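Local coordinates for protein Nrps/pks (Streptomyces albus, PDB 4OPF) that is a ketosynthase domain of the AT-less type I polyketide synthase that makes oxazolomycin, probably holding and passing on the growing chain without extending it, at residues A[283-295]-A[384-396]. Residues are numbered along the deposited sequence; the frame is centred on the assembly and turned at random.
Sequences GVAADDVTYIETN and WPDAPLLAAVSSF
Strands 291-293 and 390-396 run parallel, and their backbones alternate as such neighbours do: Ala392 N donates to Tyr291 O, Glu293 N to Ala392 O, and Ser394 N to Glu293 O at 3.0 Å. Toward the start, Thr290 N donates to Leu390 O (3.0 Å) and Thr290 OG1, in the carbonyl plane, to Pro388 O (2.9 Å), which also accepts Trp384 NE1 from above that plane, so one carbonyl ties indole to threonine. At the far end Asn295 uses its side chain. With CG anti to the backbone N (chi1 -176°), its OD1 takes a straight N-H (174°) from Phe396 N at 2.9 Å, above the amide plane, while a water links ND2 to Phe396 O. These bonds fix a residue standing where condensing ketosynthases have the HGTGT histidine, consistent with a non-elongating domain. Were Asn295 an alanine, Phe396 N would probably lose this acceptor and the water one anchor.

Apolar contacts gather near the start of the pairing. Thr290 CG2 and Pro385 CG reach toward each other at 3.7 Å. Val289 CG1 lies 4.1 Å from Ala392 CB, a methyl that His404 also touches. Leu390 CD1 packs on Asp288 CB (3.6 Å), and its CD2 reaches Val284.

Within the mixed sheet of this thiolase-type fold, strand 322-325 flanks 291-293 and strand 401-408 flanks 390-396. Helix 300-314 packs on Val289 and Ile292; helix 338-352 covers Tyr291, Ala391 and Val393, its Lys345 pairing with Glu293.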
# COMPACT_ATOMS: atom_id res chain seq x y z
N GLY A 283 -15.46 17.06 1.36
CA GLY A 283 -16.05 18.30 1.79
C GLY A 283 -17.25 18.69 0.94
O GLY A 283 -17.52 19.85 0.83
N VAL A 284 -17.96 17.75 0.32
CA VAL A 284 -19.09 18.16 -0.55
C VAL A 284 -20.40 17.72 0.08
O VAL A 284 -20.41 16.78 0.86
CB VAL A 284 -18.96 17.63 -2.01
CG1 VAL A 284 -17.63 18.08 -2.59
CG2 VAL A 284 -19.04 16.13 -2.07
N ALA A 285 -21.50 18.38 -0.24
CA ALA A 285 -22.79 17.90 0.22
C ALA A 285 -23.16 16.63 -0.54
O ALA A 285 -22.91 16.51 -1.72
CB ALA A 285 -23.84 18.99 0.01
N ALA A 286 -23.76 15.67 0.13
CA ALA A 286 -24.25 14.47 -0.55
C ALA A 286 -25.12 14.75 -1.76
O ALA A 286 -25.02 14.07 -2.78
CB ALA A 286 -25.04 13.62 0.44
N ASP A 287 -26.03 15.71 -1.64
CA ASP A 287 -26.92 16.06 -2.75
C ASP A 287 -26.22 16.60 -3.99
O ASP A 287 -26.81 16.64 -5.05
CB ASP A 287 -27.93 17.12 -2.27
CG ASP A 287 -29.22 16.51 -1.67
OD1 ASP A 287 -29.55 15.33 -1.85
OD2 ASP A 287 -29.94 17.27 -1.00
N ASP A 288 -24.98 17.07 -3.85
CA ASP A 288 -24.25 17.56 -4.98
C ASP A 288 -23.67 16.45 -5.84
O ASP A 288 -23.30 16.73 -6.98
CB ASP A 288 -23.14 18.50 -4.54
CG ASP A 288 -23.69 19.83 -4.01
OD1 ASP A 288 -24.75 20.26 -4.44
OD2 ASP A 288 -23.05 20.43 -3.16
N VAL A 289 -23.60 15.24 -5.32
CA VAL A 289 -23.09 14.10 -6.12
C VAL A 289 -24.27 13.60 -6.95
O VAL A 289 -25.25 13.12 -6.43
CB VAL A 289 -22.51 13.00 -5.24
CG1 VAL A 289 -21.98 11.83 -6.06
CG2 VAL A 289 -21.40 13.54 -4.34
N THR A 290 -24.11 13.73 -8.26
CA THR A 290 -25.16 13.53 -9.25
C THR A 290 -25.19 12.14 -9.87
O THR A 290 -26.26 11.69 -10.31
CB THR A 290 -24.96 14.57 -10.35
OG1 THR A 290 -25.06 15.85 -9.76
CG2 THR A 290 -25.94 14.47 -11.50
N TYR A 291 -24.05 11.47 -9.92
CA TYR A 291 -23.95 10.17 -10.55
C TYR A 291 -23.02 9.28 -9.73
O TYR A 291 -22.01 9.74 -9.24
CB TYR A 291 -23.33 10.35 -11.93
CG TYR A 291 -23.23 9.08 -12.75
CD1 TYR A 291 -24.29 8.68 -13.52
CD2 TYR A 291 -22.08 8.26 -12.73
CE1 TYR A 291 -24.25 7.55 -14.29
CE2 TYR A 291 -22.03 7.09 -13.49
CZ TYR A 291 -23.10 6.75 -14.28
OH TYR A 291 -23.13 5.63 -15.09
N ILE A 292 -23.38 8.01 -9.58
CA ILE A 292 -22.56 7.02 -8.95
C ILE A 292 -22.37 5.82 -9.91
O ILE A 292 -23.33 5.19 -10.34
CB ILE A 292 -23.20 6.52 -7.67
CG1 ILE A 292 -23.46 7.73 -6.75
CG2 ILE A 292 -22.36 5.49 -6.97
CD1 ILE A 292 -24.13 7.35 -5.49
N GLU A 293 -21.11 5.55 -10.23
CA GLU A 293 -20.70 4.28 -10.80
C GLU A 293 -20.66 3.25 -9.65
O GLU A 293 -19.74 3.23 -8.83
CB GLU A 293 -19.35 4.43 -11.48
CG GLU A 293 -18.65 3.12 -11.92
CD GLU A 293 -19.26 2.44 -13.14
OE1 GLU A 293 -20.12 3.10 -13.81
OE2 GLU A 293 -18.87 1.23 -13.44
N THR A 294 -21.64 2.38 -9.64
CA THR A 294 -21.93 1.49 -8.55
C THR A 294 -20.97 0.29 -8.59
O THR A 294 -20.36 -0.02 -9.60
CB THR A 294 -23.36 0.92 -8.64
OG1 THR A 294 -23.53 0.20 -9.88
CG2 THR A 294 -24.39 2.02 -8.59
N ASN A 295 -20.90 -0.42 -7.47
CA ASN A 295 -20.18 -1.67 -7.39
C ASN A 295 -20.75 -2.73 -8.29
O ASN A 295 -20.02 -3.41 -8.99
CB ASN A 295 -20.20 -2.18 -5.98
CG ASN A 295 -19.37 -3.43 -5.84
OD1 ASN A 295 -18.22 -3.46 -6.23
ND2 ASN A 295 -19.98 -4.50 -5.36
N TRP A 384 -25.39 16.71 -19.11
CA TRP A 384 -25.38 16.66 -17.67
C TRP A 384 -26.66 17.36 -17.21
O TRP A 384 -27.03 18.36 -17.76
CB TRP A 384 -24.12 17.32 -17.09
CG TRP A 384 -23.76 16.88 -15.66
CD1 TRP A 384 -24.08 17.53 -14.53
CD2 TRP A 384 -23.04 15.70 -15.25
NE1 TRP A 384 -23.61 16.85 -13.45
CE2 TRP A 384 -22.96 15.73 -13.87
CE3 TRP A 384 -22.42 14.66 -15.94
CZ2 TRP A 384 -22.34 14.75 -13.15
CZ3 TRP A 384 -21.76 13.68 -15.21
CH2 TRP A 384 -21.73 13.75 -13.83
N PRO A 385 -27.34 16.82 -16.21
CA PRO A 385 -28.50 17.53 -15.70
C PRO A 385 -28.12 18.85 -15.06
O PRO A 385 -26.96 19.18 -14.98
CB PRO A 385 -29.07 16.58 -14.65
CG PRO A 385 -28.05 15.56 -14.37
CD PRO A 385 -27.05 15.57 -15.47
N ASP A 386 -29.12 19.58 -14.60
CA ASP A 386 -28.92 20.88 -13.97
C ASP A 386 -28.57 20.62 -12.50
O ASP A 386 -29.41 20.71 -11.62
CB ASP A 386 -30.20 21.74 -14.16
CG ASP A 386 -30.00 23.19 -13.77
OD1 ASP A 386 -28.93 23.52 -13.19
OD2 ASP A 386 -30.91 24.01 -14.05
N ALA A 387 -27.30 20.27 -12.25
CA ALA A 387 -26.85 19.81 -10.94
C ALA A 387 -25.33 19.77 -10.98
O ALA A 387 -24.74 19.82 -12.04
CB ALA A 387 -27.41 18.43 -10.67
N PRO A 388 -24.67 19.72 -9.81
CA PRO A 388 -23.22 19.90 -9.87
C PRO A 388 -22.47 18.76 -10.60
O PRO A 388 -22.95 17.59 -10.65
CB PRO A 388 -22.81 19.98 -8.40
CG PRO A 388 -24.04 20.46 -7.69
CD PRO A 388 -25.21 19.93 -8.45
N LEU A 389 -21.29 19.11 -11.14
CA LEU A 389 -20.44 18.16 -11.83
C LEU A 389 -19.60 17.37 -10.80
O LEU A 389 -18.41 17.59 -10.68
CB LEU A 389 -19.53 18.86 -12.82
CG LEU A 389 -20.12 19.13 -14.19
CD1 LEU A 389 -19.20 20.07 -14.96
CD2 LEU A 389 -20.31 17.82 -14.95
N LEU A 390 -20.27 16.48 -10.09
CA LEU A 390 -19.68 15.60 -9.13
C LEU A 390 -20.25 14.19 -9.33
O LEU A 390 -21.44 14.03 -9.58
CB LEU A 390 -19.98 16.05 -7.71
CG LEU A 390 -19.18 17.25 -7.22
CD1 LEU A 390 -19.98 18.03 -6.20
CD2 LEU A 390 -17.89 16.83 -6.54
N ALA A 391 -19.35 13.22 -9.24
CA ALA A 391 -19.64 11.81 -9.39
C ALA A 391 -18.80 10.96 -8.43
O ALA A 391 -17.79 11.41 -7.88
CB ALA A 391 -19.41 11.39 -10.84
N ALA A 392 -19.26 9.75 -8.17
CA ALA A 392 -18.58 8.84 -7.28
C ALA A 392 -18.48 7.46 -7.91
O ALA A 392 -19.21 7.13 -8.87
CB ALA A 392 -19.25 8.75 -5.95
N VAL A 393 -17.53 6.67 -7.38
CA VAL A 393 -17.21 5.35 -7.87
C VAL A 393 -16.99 4.45 -6.68
O VAL A 393 -16.27 4.79 -5.78
CB VAL A 393 -15.93 5.34 -8.69
CG1 VAL A 393 -15.73 3.95 -9.32
CG2 VAL A 393 -16.01 6.31 -9.84
N SER A 394 -17.60 3.28 -6.70
CA SER A 394 -17.51 2.34 -5.64
C SER A 394 -16.89 1.07 -6.10
O SER A 394 -17.17 0.61 -7.21
CB SER A 394 -18.90 1.98 -5.17
OG SER A 394 -19.46 3.08 -4.47
N SER A 395 -16.16 0.42 -5.21
CA SER A 395 -15.75 -0.94 -5.44
C SER A 395 -15.70 -1.71 -4.13
O SER A 395 -14.93 -1.35 -3.26
CB SER A 395 -14.35 -0.91 -6.09
OG SER A 395 -14.00 -2.22 -6.47
N PHE A 396 -16.53 -2.74 -3.99
CA PHE A 396 -16.71 -3.47 -2.76
C PHE A 396 -16.37 -4.91 -3.11
O PHE A 396 -17.11 -5.56 -3.81
CB PHE A 396 -18.12 -3.40 -2.27
CG PHE A 396 -18.70 -2.01 -2.13
CD1 PHE A 396 -17.95 -0.91 -1.81
CD2 PHE A 396 -20.05 -1.85 -2.27
CE1 PHE A 396 -18.53 0.33 -1.63
CE2 PHE A 396 -20.63 -0.64 -2.11
CZ PHE A 396 -19.90 0.46 -1.80
O HOH W 1 -18.57 -7.26 -5.16